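Local coordinates for Cow rumen GH26 endo-mannanase (Metagenome, PDB 6UEH), which probably cleaves internal beta-1,4-mannosidic linkages in mannans such as galactomannan, as a family GH26 endo-mannanase, at residues Thr408-Phe411 with Tyr412-Asn416. Sequence-based numbering, arbitrary orientation.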
ATOM      1  N   THR A 408       3.515  -2.309  -9.056  1.00 17.43           N
ATOM      2  CA  THR A 408       4.419  -1.164  -9.003  1.00 17.44           C
ATOM      3  C   THR A 408       3.715   0.202  -9.090  1.00 19.03           C
ATOM      4  O   THR A 408       4.076   1.112  -8.340  1.00 20.19           O
ATOM      5  CB  THR A 408       5.483  -1.275 -10.121  1.00 19.01           C
ATOM      6  OG1 THR A 408       6.125  -2.553 -10.025  1.00 19.05           O
ATOM      7  CG2 THR A 408       6.525  -0.173 -10.000  1.00 17.99           C
ATOM      8  N   PRO A 409       2.714   0.359  -9.987  1.00 18.95           N
ATOM      9  CA  PRO A 409       1.992   1.641  -9.987  1.00 19.87           C
ATOM     10  C   PRO A 409       1.354   2.001  -8.642  1.00 19.70           C
ATOM     11  O   PRO A 409       1.334   3.178  -8.279  1.00 17.57           O
ATOM     12  CB  PRO A 409       0.909   1.430 -11.051  1.00 20.23           C
ATOM     13  CG  PRO A 409       1.498   0.443 -11.980  1.00 20.19           C
ATOM     14  CD  PRO A 409       2.289  -0.494 -11.116  1.00 20.04           C
ATOM     15  N   ILE A 410       0.837   1.009  -7.919  1.00 18.72           N
ATOM     16  CA  ILE A 410       0.254   1.258  -6.603  1.00 18.17           C
ATOM     17  C   ILE A 410       1.326   1.748  -5.634  1.00 18.10           C
ATOM     18  O   ILE A 410       1.101   2.685  -4.865  1.00 18.49           O
ATOM     19  CB  ILE A 410      -0.424  -0.001  -6.023  1.00 18.55           C
ATOM     20  CG1 ILE A 410      -1.605  -0.423  -6.899  1.00 19.87           C
ATOM     21  CG2 ILE A 410      -0.886   0.245  -4.589  1.00 17.48           C
ATOM     22  CD1 ILE A 410      -2.365  -1.627  -6.365  1.00 19.63           C
ATOM     23  N   PHE A 411       2.495   1.119  -5.686  1.00 17.17           N
ATOM     24  CA  PHE A 411       3.593   1.512  -4.813  1.00 15.84           C
ATOM     25  C   PHE A 411       3.963   2.980  -5.015  1.00 17.24           C
ATOM     26  O   PHE A 411       4.071   3.737  -4.052  1.00 17.36           O
ATOM     27  CB  PHE A 411       4.820   0.629  -5.045  1.00 15.83           C
ATOM     28  CG  PHE A 411       6.018   1.048  -4.244  1.00 15.98           C
ATOM     29  CD1 PHE A 411       6.126   0.704  -2.905  1.00 15.80           C
ATOM     30  CD2 PHE A 411       7.030   1.798  -4.824  1.00 21.37           C
ATOM     31  CE1 PHE A 411       7.224   1.099  -2.162  1.00 16.21           C
ATOM     32  CE2 PHE A 411       8.131   2.195  -4.086  1.00 20.99           C
ATOM     33  CZ  PHE A 411       8.227   1.844  -2.755  1.00 16.53           C
ATOM     34  N   TYR A 412       4.141   3.389  -6.265  1.00 18.67           N
ATOM     35  CA  TYR A 412       4.602   4.748  -6.531  1.00 20.14           C
ATOM     36  C   TYR A 412       3.490   5.787  -6.395  1.00 20.09           C
ATOM     37  O   TYR A 412       3.766   6.960  -6.145  1.00 20.83           O
ATOM     38  CB  TYR A 412       5.259   4.819  -7.909  1.00 21.47           C
ATOM     39  CG  TYR A 412       6.651   4.237  -7.875  1.00 21.90           C
ATOM     40  CD1 TYR A 412       7.701   4.949  -7.313  1.00 23.24           C
ATOM     41  CD2 TYR A 412       6.910   2.962  -8.362  1.00 20.79           C
ATOM     42  CE1 TYR A 412       8.975   4.420  -7.253  1.00 23.96           C
ATOM     43  CE2 TYR A 412       8.184   2.426  -8.308  1.00 21.76           C
ATOM     44  CZ  TYR A 412       9.213   3.161  -7.752  1.00 23.44           C
ATOM     45  OH  TYR A 412      10.483   2.638  -7.691  1.00 24.59           O
ATOM     46  N   THR A 413       2.241   5.358  -6.536  1.00 18.99           N
ATOM     47  CA  THR A 413       1.113   6.239  -6.246  1.00 19.75           C
ATOM     48  C   THR A 413       1.101   6.581  -4.755  1.00 19.16           C
ATOM     49  O   THR A 413       0.972   7.748  -4.371  1.00 18.74           O
ATOM     50  CB  THR A 413      -0.232   5.599  -6.646  1.00 20.73           C
ATOM     51  OG1 THR A 413      -0.274   5.427  -8.066  1.00 21.84           O
ATOM     52  CG2 THR A 413      -1.401   6.478  -6.215  1.00 20.47           C
ATOM     53  N   LEU A 414       1.251   5.555  -3.922  1.00 17.66           N
ATOM     54  CA  LEU A 414       1.325   5.740  -2.477  1.00 17.50           C
ATOM     55  C   LEU A 414       2.563   6.540  -2.083  1.00 18.30           C
ATOM     56  O   LEU A 414       2.514   7.355  -1.166  1.00 18.65           O
ATOM     57  CB  LEU A 414       1.319   4.386  -1.763  1.00 16.86           C
ATOM     58  CG  LEU A 414       0.022   3.582  -1.869  1.00 17.13           C
ATOM     59  CD1 LEU A 414       0.165   2.217  -1.217  1.00 16.44           C
ATOM     60  CD2 LEU A 414      -1.125   4.354  -1.244  1.00 15.79           C
ATOM     61  N   LEU A 415       3.673   6.307  -2.780  1.00 18.08           N
ATOM     62  CA  LEU A 415       4.919   7.012  -2.487  1.00 19.03           C
ATOM     63  C   LEU A 415       4.764   8.506  -2.715  1.00 19.72           C
ATOM     64  O   LEU A 415       5.177   9.320  -1.891  1.00 19.55           O
ATOM     65  CB  LEU A 415       6.067   6.456  -3.337  1.00 19.88           C
ATOM     66  CG  LEU A 415       7.466   7.042  -3.112  1.00 20.56           C
ATOM     67  CD1 LEU A 415       8.519   5.959  -3.250  1.00 20.55           C
ATOM     68  CD2 LEU A 415       7.750   8.178  -4.089  1.00 21.20           C
ATOM     69  N   ASN A 416       4.164   8.861  -3.841  1.00 21.65           N
ATOM     70  CA  ASN A 416       3.963  10.263  -4.155  1.00 24.39           C
ATOM     71  C   ASN A 416       2.903  10.902  -3.263  1.00 22.99           C
ATOM     72  O   ASN A 416       2.952  12.106  -3.017  1.00 23.57           O
ATOM     73  CB  ASN A 416       3.609  10.422  -5.631  1.00 26.84           C
ATOM     74  CG  ASN A 416       4.805  10.189  -6.535  1.00 28.65           C
ATOM     75  OD1 ASN A 416       5.683  11.044  -6.647  1.00 31.25           O
ATOM     76  ND2 ASN A 416       4.852   9.026  -7.175  1.00 27.36           N
TER
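The Y412 ring has the T408 methyl at its edge and the edge of F411 over one face. Its CB starts 3.9 Å from T408 O, the carbonyl that receives the nearly straight Y412 N bond (162°). With CG anti to the carbonyl carbon (chi1 -77°), the ring leans back toward T408: CD2 passes T408 O, and CE2 lies 3.5 Å from T408 CG2, which meets the ring edge in its plane. CG and CD1 lie near F411 CD2, which sits 3.6 Å above the ring plane, over its centre; CE1 and CZ touch CD2 and CE2 of F411. The edge of F411 thus points at the face of Y412, a T-shaped pair with planes at 90°. The phenol OH at the tip makes a weak hydrogen bond to H442 O. An alanine here would probably leave the F411 edge and the T408 methyl without their shared aromatic partner and open a gap between them. Beyond Y412, F411 CE2 reaches L415 CD1 (3.9 Å), and its ring also meets W445 edge-to-face. The next residue, T413, grips P409 O twice, through OG1 (2.8 Å) and through N, from opposite faces of its carbonyl plane; N416 ND2 and N do likewise at Y412 O. I410 CG2 and L414 CD1 meet at 4.0 Å beside Y385. The i to i+4 bonds mark one alpha-helix, 408-417, linking strands 382-387 and 423-429 in a beta-alpha-beta unit of the GH26 TIM barrel.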